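Local coordinates for fimbrium subunit Fim1C (Bacteroides vulgatus, PDB 4QB7), which probably forms part of the tip of a fimbrium, a surface filament through which the bacterium adheres to its surroundings and builds biofilm, at residues A[185-196]-A[285-296]; A[229-237]-A[261-269]. All coordinates share one frame; numbering follows the deposited sequence.

Contacts 1 and 2 contrast two ways of joining distant parts of a beta-rich chain. Contact 1 (185-196 with 285-296) pairs two long strands through a run of backbone hydrogen bonds; one face carries mostly apolar side chains, the other many charged and polar ones, so it is only partly buried. Contact 2 (229-237 with 261-269), nearer the chain centre and more deeply buried, joins mainly irregular segments through aromatic and aliphatic packing, with a single direct hydrogen bond. The two meet at strand 186-196, whose other edge takes up strand 229-230; backbone hydrogen bonds link Leu193 and Leu195 to Leu231 and Gln229. Contact 2 ties the loop after strand 229-230 to strand 259-270 of the large mixed sheet.

Contact 1. Residues A[185-196]-A[285-296]; sequences DTKIFVTGLKLD and LKLKINYDIVTK. With SO4 (sulfate ion), chain K; SO4 (sulfate ion), chain J.
Thr186 faces Thr295, their OG1 atoms hydrogen-bonded at 3.1 Å, and Leu195 faces Leu287, near the two ends of an antiparallel strand pair in the fimbrillin-like fold, interrupted midway by a classic beta bulge. On one face apolar side chains pack against one another. Ile188 lies alongside Tyr291, both pointing the same way, with CG2 of Ile188 4.0 Å from CD2 of Tyr291. Val190 crosses Ile289 at about a right angle, its CG2 meeting CD1 of Ile289. Farther along, CD1 of Leu193 rests on CG1 of Ile289. On the other face, Phe189 presents its ring edge to Val294, CD2 to CG2 at 3.7 Å; Tyr245 stacks on the same ring, and its OH makes a hydrogen bond with OD2 of Asp292.

At the bulge, Thr191 and Gly192 both oppose Asn290: Thr191 N bonds Asn290 O and Asn290 N bonds Gly192 O. A sulfate, probably from the crystallisation liquor, accepts from ND2 of Asn290 through O3 at 2.7 Å. With chi1 58°, CG of Tyr291 lies between its own backbone N and carbonyl carbon, and from there the ring reaches past Ile188 to a second sulfate, OH donating to O4 at 2.7 Å.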
# COMPACT_ATOMS: atom_id res chain seq x y z
N ASP A 185 -7.06 36.61 -13.27
CA ASP A 185 -8.26 36.90 -12.49
C ASP A 185 -9.13 35.69 -12.12
O ASP A 185 -10.21 35.90 -11.53
CB ASP A 185 -9.09 37.92 -13.26
CG ASP A 185 -8.63 39.36 -13.03
OD1 ASP A 185 -7.41 39.57 -12.74
OD2 ASP A 185 -9.50 40.29 -13.13
N THR A 186 -8.69 34.46 -12.44
CA THR A 186 -9.44 33.25 -12.13
C THR A 186 -8.49 32.19 -11.57
O THR A 186 -7.36 32.03 -12.08
CB THR A 186 -10.21 32.76 -13.36
OG1 THR A 186 -11.21 33.74 -13.66
CG2 THR A 186 -10.90 31.43 -13.14
N LYS A 187 -8.95 31.51 -10.48
CA LYS A 187 -8.19 30.43 -9.85
C LYS A 187 -9.12 29.25 -9.55
O LYS A 187 -10.34 29.44 -9.48
CB LYS A 187 -7.45 30.94 -8.59
CG LYS A 187 -6.42 32.04 -8.95
CD LYS A 187 -5.53 32.48 -7.84
CE LYS A 187 -4.58 33.57 -8.29
NZ LYS A 187 -3.60 33.10 -9.31
N ILE A 188 -8.57 28.04 -9.48
CA ILE A 188 -9.34 26.83 -9.14
C ILE A 188 -8.77 26.30 -7.84
O ILE A 188 -7.55 26.13 -7.73
CB ILE A 188 -9.39 25.71 -10.23
CG1 ILE A 188 -9.93 26.21 -11.54
CG2 ILE A 188 -10.22 24.48 -9.75
CD1 ILE A 188 -9.85 25.15 -12.60
N PHE A 189 -9.66 25.99 -6.88
CA PHE A 189 -9.29 25.44 -5.58
C PHE A 189 -10.02 24.12 -5.32
O PHE A 189 -11.24 24.07 -5.45
CB PHE A 189 -9.60 26.44 -4.47
CG PHE A 189 -8.87 27.75 -4.59
CD1 PHE A 189 -7.56 27.89 -4.12
CD2 PHE A 189 -9.48 28.86 -5.17
CE1 PHE A 189 -6.89 29.11 -4.24
CE2 PHE A 189 -8.82 30.08 -5.27
CZ PHE A 189 -7.54 30.21 -4.78
N VAL A 190 -9.28 23.06 -4.96
CA VAL A 190 -9.91 21.78 -4.63
C VAL A 190 -10.13 21.78 -3.11
O VAL A 190 -9.22 22.14 -2.35
CB VAL A 190 -9.12 20.57 -5.16
CG1 VAL A 190 -9.64 19.25 -4.57
CG2 VAL A 190 -9.15 20.54 -6.69
N THR A 191 -11.37 21.45 -2.68
CA THR A 191 -11.76 21.52 -1.27
C THR A 191 -12.17 20.16 -0.69
O THR A 191 -12.29 20.02 0.53
CB THR A 191 -12.93 22.52 -1.14
OG1 THR A 191 -13.98 22.08 -2.00
CG2 THR A 191 -12.54 23.94 -1.55
N GLY A 192 -12.42 19.19 -1.54
CA GLY A 192 -12.87 17.88 -1.09
C GLY A 192 -12.63 16.79 -2.10
O GLY A 192 -12.53 17.05 -3.30
N LEU A 193 -12.53 15.55 -1.61
CA LEU A 193 -12.29 14.37 -2.42
C LEU A 193 -12.77 13.13 -1.67
O LEU A 193 -12.47 12.98 -0.48
CB LEU A 193 -10.81 14.22 -2.81
CG LEU A 193 -10.48 13.15 -3.84
CD1 LEU A 193 -10.80 13.60 -5.24
CD2 LEU A 193 -9.06 12.79 -3.79
N LYS A 194 -13.54 12.28 -2.36
CA LYS A 194 -14.04 11.01 -1.85
C LYS A 194 -13.69 9.91 -2.85
O LYS A 194 -13.63 10.18 -4.05
CB LYS A 194 -15.57 11.05 -1.64
CG LYS A 194 -16.06 11.86 -0.47
CD LYS A 194 -17.55 11.85 -0.44
CE LYS A 194 -18.14 12.64 0.69
NZ LYS A 194 -19.23 11.89 1.38
N LEU A 195 -13.46 8.69 -2.36
CA LEU A 195 -13.29 7.52 -3.22
C LEU A 195 -14.60 6.75 -3.21
O LEU A 195 -15.13 6.44 -2.13
CB LEU A 195 -12.10 6.63 -2.81
CG LEU A 195 -11.99 5.29 -3.55
CD1 LEU A 195 -11.44 5.47 -4.98
CD2 LEU A 195 -11.18 4.29 -2.75
N ASP A 196 -15.17 6.50 -4.39
CA ASP A 196 -16.40 5.71 -4.56
C ASP A 196 -15.97 4.27 -4.93
O ASP A 196 -15.58 4.03 -6.08
CB ASP A 196 -17.32 6.34 -5.61
CG ASP A 196 -18.69 5.69 -5.76
OD1 ASP A 196 -18.94 4.66 -5.08
OD2 ASP A 196 -19.51 6.21 -6.54
N LEU A 285 -14.05 1.77 -10.00
CA LEU A 285 -13.63 2.69 -8.96
C LEU A 285 -13.80 4.12 -9.48
O LEU A 285 -13.52 4.39 -10.66
CB LEU A 285 -12.20 2.43 -8.50
CG LEU A 285 -11.93 1.10 -7.82
CD1 LEU A 285 -10.50 0.92 -7.59
CD2 LEU A 285 -12.67 0.96 -6.53
N LYS A 286 -14.30 5.03 -8.64
CA LYS A 286 -14.52 6.43 -9.02
C LYS A 286 -14.06 7.38 -7.93
O LYS A 286 -13.97 6.98 -6.78
CB LYS A 286 -16.02 6.69 -9.27
CG LYS A 286 -16.62 5.98 -10.45
CD LYS A 286 -18.10 6.28 -10.50
CE LYS A 286 -18.94 5.09 -10.85
NZ LYS A 286 -18.87 4.79 -12.29
N LEU A 287 -13.84 8.65 -8.29
CA LEU A 287 -13.55 9.74 -7.37
C LEU A 287 -14.74 10.71 -7.37
O LEU A 287 -15.41 10.85 -8.38
CB LEU A 287 -12.27 10.50 -7.77
CG LEU A 287 -10.94 9.75 -7.78
CD1 LEU A 287 -9.84 10.66 -8.32
CD2 LEU A 287 -10.54 9.26 -6.41
N LYS A 288 -15.02 11.36 -6.23
CA LYS A 288 -16.03 12.41 -6.07
C LYS A 288 -15.25 13.65 -5.65
O LYS A 288 -14.61 13.63 -4.60
CB LYS A 288 -17.13 12.02 -5.05
CG LYS A 288 -17.99 10.80 -5.42
CD LYS A 288 -18.80 11.00 -6.70
CE LYS A 288 -19.84 9.94 -6.88
NZ LYS A 288 -21.06 10.26 -6.10
N ILE A 289 -15.18 14.66 -6.53
CA ILE A 289 -14.36 15.84 -6.27
C ILE A 289 -15.22 17.08 -6.07
O ILE A 289 -16.32 17.20 -6.65
CB ILE A 289 -13.31 16.02 -7.39
CG1 ILE A 289 -12.17 16.98 -6.95
CG2 ILE A 289 -13.95 16.39 -8.73
CD1 ILE A 289 -10.92 17.03 -7.85
N ASN A 290 -14.72 18.00 -5.20
CA ASN A 290 -15.32 19.30 -4.87
C ASN A 290 -14.31 20.39 -5.19
O ASN A 290 -13.16 20.28 -4.80
CB ASN A 290 -15.69 19.37 -3.39
CG ASN A 290 -16.76 18.43 -2.93
OD1 ASN A 290 -17.20 17.53 -3.64
ND2 ASN A 290 -17.22 18.64 -1.71
N TYR A 291 -14.70 21.40 -5.93
CA TYR A 291 -13.77 22.47 -6.31
C TYR A 291 -14.53 23.77 -6.55
O TYR A 291 -15.72 23.76 -6.84
CB TYR A 291 -12.89 22.10 -7.53
CG TYR A 291 -13.64 21.73 -8.78
CD1 TYR A 291 -14.17 20.45 -8.95
CD2 TYR A 291 -13.80 22.64 -9.82
CE1 TYR A 291 -14.85 20.10 -10.11
CE2 TYR A 291 -14.49 22.30 -10.99
CZ TYR A 291 -15.01 21.02 -11.13
OH TYR A 291 -15.68 20.65 -12.26
N ASP A 292 -13.81 24.89 -6.37
CA ASP A 292 -14.30 26.26 -6.51
C ASP A 292 -13.53 26.97 -7.59
O ASP A 292 -12.30 26.90 -7.61
CB ASP A 292 -14.14 27.00 -5.17
CG ASP A 292 -14.94 26.41 -4.02
OD1 ASP A 292 -16.00 25.80 -4.28
OD2 ASP A 292 -14.52 26.60 -2.85
N ILE A 293 -14.24 27.63 -8.52
CA ILE A 293 -13.65 28.45 -9.59
C ILE A 293 -13.89 29.89 -9.17
O ILE A 293 -15.03 30.33 -9.13
CB ILE A 293 -14.16 28.11 -11.00
CG1 ILE A 293 -14.08 26.58 -11.26
CG2 ILE A 293 -13.38 28.93 -12.08
CD1 ILE A 293 -14.86 26.13 -12.45
N VAL A 294 -12.82 30.56 -8.74
CA VAL A 294 -12.89 31.90 -8.15
C VAL A 294 -12.41 32.94 -9.12
O VAL A 294 -11.26 32.88 -9.53
CB VAL A 294 -12.05 31.93 -6.83
CG1 VAL A 294 -12.07 33.31 -6.18
CG2 VAL A 294 -12.52 30.86 -5.87
N THR A 295 -13.28 33.89 -9.47
CA THR A 295 -12.98 35.01 -10.36
C THR A 295 -12.97 36.32 -9.55
O THR A 295 -13.90 36.58 -8.79
CB THR A 295 -13.97 35.08 -11.54
OG1 THR A 295 -14.01 33.82 -12.22
CG2 THR A 295 -13.63 36.17 -12.53
N LYS A 296 -11.92 37.14 -9.74
CA LYS A 296 -11.74 38.44 -9.07
C LYS A 296 -12.81 39.45 -9.47
O LYS A 296 -13.13 39.59 -10.65
CB LYS A 296 -10.35 39.01 -9.41
CG LYS A 296 -10.06 40.38 -8.84
CD LYS A 296 -8.62 40.76 -9.02
CE LYS A 296 -8.36 42.16 -8.53
NZ LYS A 296 -6.91 42.46 -8.48
S SO4 K . -16.09 21.16 0.41
O1 SO4 K . -15.84 22.30 -0.40
O2 SO4 K . -17.52 20.96 0.45
O3 SO4 K . -15.46 20.04 -0.22
O4 SO4 K . -15.52 21.39 1.78
S SO4 J . -16.08 22.84 -15.24
O1 SO4 J . -15.13 23.86 -15.68
O2 SO4 J . -17.41 23.18 -15.77
O3 SO4 J . -15.66 21.50 -15.70
O4 SO4 J . -16.16 22.81 -13.79

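Contact 2. Residues A[229-237]-A[261-269]; sequences QDLSDFLNK and LFSDTEALY
Phe234 and Phe262 form a T-shaped pair: the edge of Phe234 meets the face of Phe262, with ring planes at 79° and CE2 of Phe234 3.4 Å above the centre of the Phe262 ring. With chi1 of 176°, the Phe234 ring swings away from its own backbone N and in among the side chains of 261-269. One face of it receives a CH-pi contact from CD2 of Leu268, 3.7 Å from the ring centroid, and CB of Glu266 touches CZ. Aliphatic packing extends this cluster, Leu231 CD2 meeting Leu268 CD1 and Leu235 CD2 lying against Leu261 CB. Replacing Phe234 with an alanine would probably leave the face of Phe262 without its edge partner and open a gap beside Leu268.

Polar links are few. The N-H of Asn236, at the centre of an inverse gamma turn, gives a nearly straight hydrogen bond to O of Leu261 (2.9 Å, 170°). A water donates to O of Phe234 and to OE1 of Glu266 (2.6 Å) while accepting from N of Ser263. Side-chain fit thus joins these segments, while one backbone bond and a water over the ring's other face serve polar groups, Glu266's carboxylate included.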
# COMPACT_ATOMS: atom_id res chain seq x y z
N GLN A 229 -15.77 6.80 0.58
CA GLN A 229 -14.71 6.98 1.57
C GLN A 229 -14.20 8.37 1.46
O GLN A 229 -13.68 8.73 0.40
CB GLN A 229 -13.58 5.95 1.37
CG GLN A 229 -14.04 4.48 1.47
CD GLN A 229 -14.57 4.11 2.83
OE1 GLN A 229 -13.97 4.40 3.88
NE2 GLN A 229 -15.74 3.46 2.86
N ASP A 230 -14.40 9.19 2.51
CA ASP A 230 -13.99 10.60 2.51
C ASP A 230 -12.50 10.76 2.75
O ASP A 230 -11.98 10.37 3.80
CB ASP A 230 -14.78 11.43 3.53
CG ASP A 230 -14.80 12.93 3.23
OD1 ASP A 230 -14.12 13.37 2.26
OD2 ASP A 230 -15.51 13.67 3.96
N LEU A 231 -11.83 11.37 1.75
CA LEU A 231 -10.39 11.65 1.74
C LEU A 231 -10.09 13.13 1.94
O LEU A 231 -8.93 13.52 1.87
CB LEU A 231 -9.78 11.20 0.39
CG LEU A 231 -9.93 9.76 -0.06
CD1 LEU A 231 -9.40 9.60 -1.44
CD2 LEU A 231 -9.16 8.82 0.86
N SER A 232 -11.10 13.97 2.17
CA SER A 232 -10.95 15.43 2.30
C SER A 232 -9.94 15.87 3.35
O SER A 232 -9.18 16.81 3.08
CB SER A 232 -12.29 16.11 2.58
OG SER A 232 -13.20 15.82 1.53
N ASP A 233 -9.92 15.22 4.52
CA ASP A 233 -8.97 15.62 5.56
C ASP A 233 -7.57 15.01 5.35
O ASP A 233 -6.65 15.33 6.11
CB ASP A 233 -9.51 15.29 6.97
CG ASP A 233 -10.76 16.04 7.35
OD1 ASP A 233 -10.86 17.24 7.01
OD2 ASP A 233 -11.65 15.43 7.97
N PHE A 234 -7.42 14.13 4.34
CA PHE A 234 -6.15 13.51 4.01
C PHE A 234 -5.37 14.46 3.12
O PHE A 234 -4.12 14.45 3.12
CB PHE A 234 -6.37 12.13 3.34
CG PHE A 234 -5.08 11.46 2.89
CD1 PHE A 234 -4.21 10.88 3.82
CD2 PHE A 234 -4.72 11.44 1.54
CE1 PHE A 234 -3.01 10.30 3.41
CE2 PHE A 234 -3.52 10.83 1.12
CZ PHE A 234 -2.68 10.27 2.06
N LEU A 235 -6.11 15.28 2.36
CA LEU A 235 -5.56 16.23 1.41
C LEU A 235 -4.73 17.31 2.11
O LEU A 235 -5.05 17.74 3.23
CB LEU A 235 -6.66 16.89 0.55
CG LEU A 235 -7.74 16.04 -0.12
CD1 LEU A 235 -8.66 16.92 -0.95
CD2 LEU A 235 -7.16 14.93 -0.96
N ASN A 236 -3.67 17.73 1.43
CA ASN A 236 -2.72 18.71 1.92
C ASN A 236 -3.26 20.14 1.74
O ASN A 236 -2.61 20.99 1.13
CB ASN A 236 -1.43 18.50 1.14
CG ASN A 236 -0.22 19.21 1.67
OD1 ASN A 236 -0.15 19.61 2.84
ND2 ASN A 236 0.73 19.42 0.77
N LYS A 237 -4.47 20.39 2.28
CA LYS A 237 -5.17 21.68 2.22
C LYS A 237 -4.43 22.71 3.07
O LYS A 237 -3.87 22.36 4.09
CB LYS A 237 -6.63 21.53 2.71
CG LYS A 237 -7.59 21.02 1.62
CD LYS A 237 -8.70 20.14 2.19
CE LYS A 237 -9.94 20.86 2.61
NZ LYS A 237 -10.81 19.98 3.42
N LEU A 261 -2.58 16.84 -4.68
CA LEU A 261 -3.56 16.97 -3.60
C LEU A 261 -3.06 16.30 -2.29
O LEU A 261 -3.56 16.62 -1.21
CB LEU A 261 -4.95 16.42 -3.98
CG LEU A 261 -5.66 17.01 -5.21
CD1 LEU A 261 -6.95 16.30 -5.45
CD2 LEU A 261 -5.88 18.53 -5.09
N PHE A 262 -2.07 15.41 -2.41
CA PHE A 262 -1.42 14.72 -1.29
C PHE A 262 -0.09 15.36 -1.02
O PHE A 262 0.57 15.79 -1.97
CB PHE A 262 -1.19 13.21 -1.57
CG PHE A 262 -2.34 12.32 -1.95
CD1 PHE A 262 -3.66 12.78 -1.92
CD2 PHE A 262 -2.13 10.99 -2.29
CE1 PHE A 262 -4.72 11.95 -2.26
CE2 PHE A 262 -3.20 10.16 -2.65
CZ PHE A 262 -4.48 10.65 -2.64
N SER A 263 0.38 15.32 0.24
CA SER A 263 1.70 15.85 0.55
C SER A 263 2.76 14.86 0.05
O SER A 263 2.42 13.71 -0.24
CB SER A 263 1.84 16.13 2.04
OG SER A 263 2.09 14.94 2.77
N ASP A 264 4.01 15.31 -0.09
CA ASP A 264 5.15 14.50 -0.57
C ASP A 264 5.36 13.21 0.20
O ASP A 264 5.80 12.22 -0.38
CB ASP A 264 6.46 15.31 -0.48
CG ASP A 264 6.70 16.30 -1.61
OD1 ASP A 264 6.00 16.20 -2.66
OD2 ASP A 264 7.60 17.17 -1.47
N THR A 265 5.08 13.24 1.50
CA THR A 265 5.31 12.10 2.38
C THR A 265 4.07 11.22 2.57
O THR A 265 4.21 10.12 3.11
CB THR A 265 5.83 12.61 3.73
OG1 THR A 265 4.98 13.66 4.21
CG2 THR A 265 7.26 13.12 3.63
N GLU A 266 2.88 11.66 2.12
CA GLU A 266 1.65 10.90 2.31
C GLU A 266 1.14 10.21 1.02
O GLU A 266 1.23 10.77 -0.09
CB GLU A 266 0.57 11.80 2.92
CG GLU A 266 0.94 12.17 4.36
CD GLU A 266 0.15 13.24 5.09
OE1 GLU A 266 -0.71 13.91 4.47
OE2 GLU A 266 0.43 13.43 6.29
N ALA A 267 0.67 8.95 1.17
CA ALA A 267 0.11 8.10 0.11
C ALA A 267 -0.90 7.13 0.71
O ALA A 267 -0.92 6.92 1.92
CB ALA A 267 1.21 7.35 -0.60
N LEU A 268 -1.75 6.54 -0.14
CA LEU A 268 -2.78 5.57 0.27
C LEU A 268 -2.35 4.19 -0.15
O LEU A 268 -1.81 4.03 -1.24
CB LEU A 268 -4.14 5.91 -0.37
CG LEU A 268 -4.70 7.33 -0.14
CD1 LEU A 268 -5.86 7.58 -1.04
CD2 LEU A 268 -5.15 7.55 1.30
N TYR A 269 -2.56 3.19 0.71
CA TYR A 269 -2.16 1.79 0.47
C TYR A 269 -3.35 0.90 0.64
O TYR A 269 -3.81 0.68 1.76
CB TYR A 269 -1.02 1.33 1.41
CG TYR A 269 0.10 2.34 1.56
CD1 TYR A 269 1.01 2.56 0.53
CD2 TYR A 269 0.23 3.09 2.72
CE1 TYR A 269 2.04 3.49 0.66
CE2 TYR A 269 1.28 4.01 2.87
CZ TYR A 269 2.17 4.22 1.83
OH TYR A 269 3.16 5.16 1.93
O HOH W 1 -1.63 14.34 2.03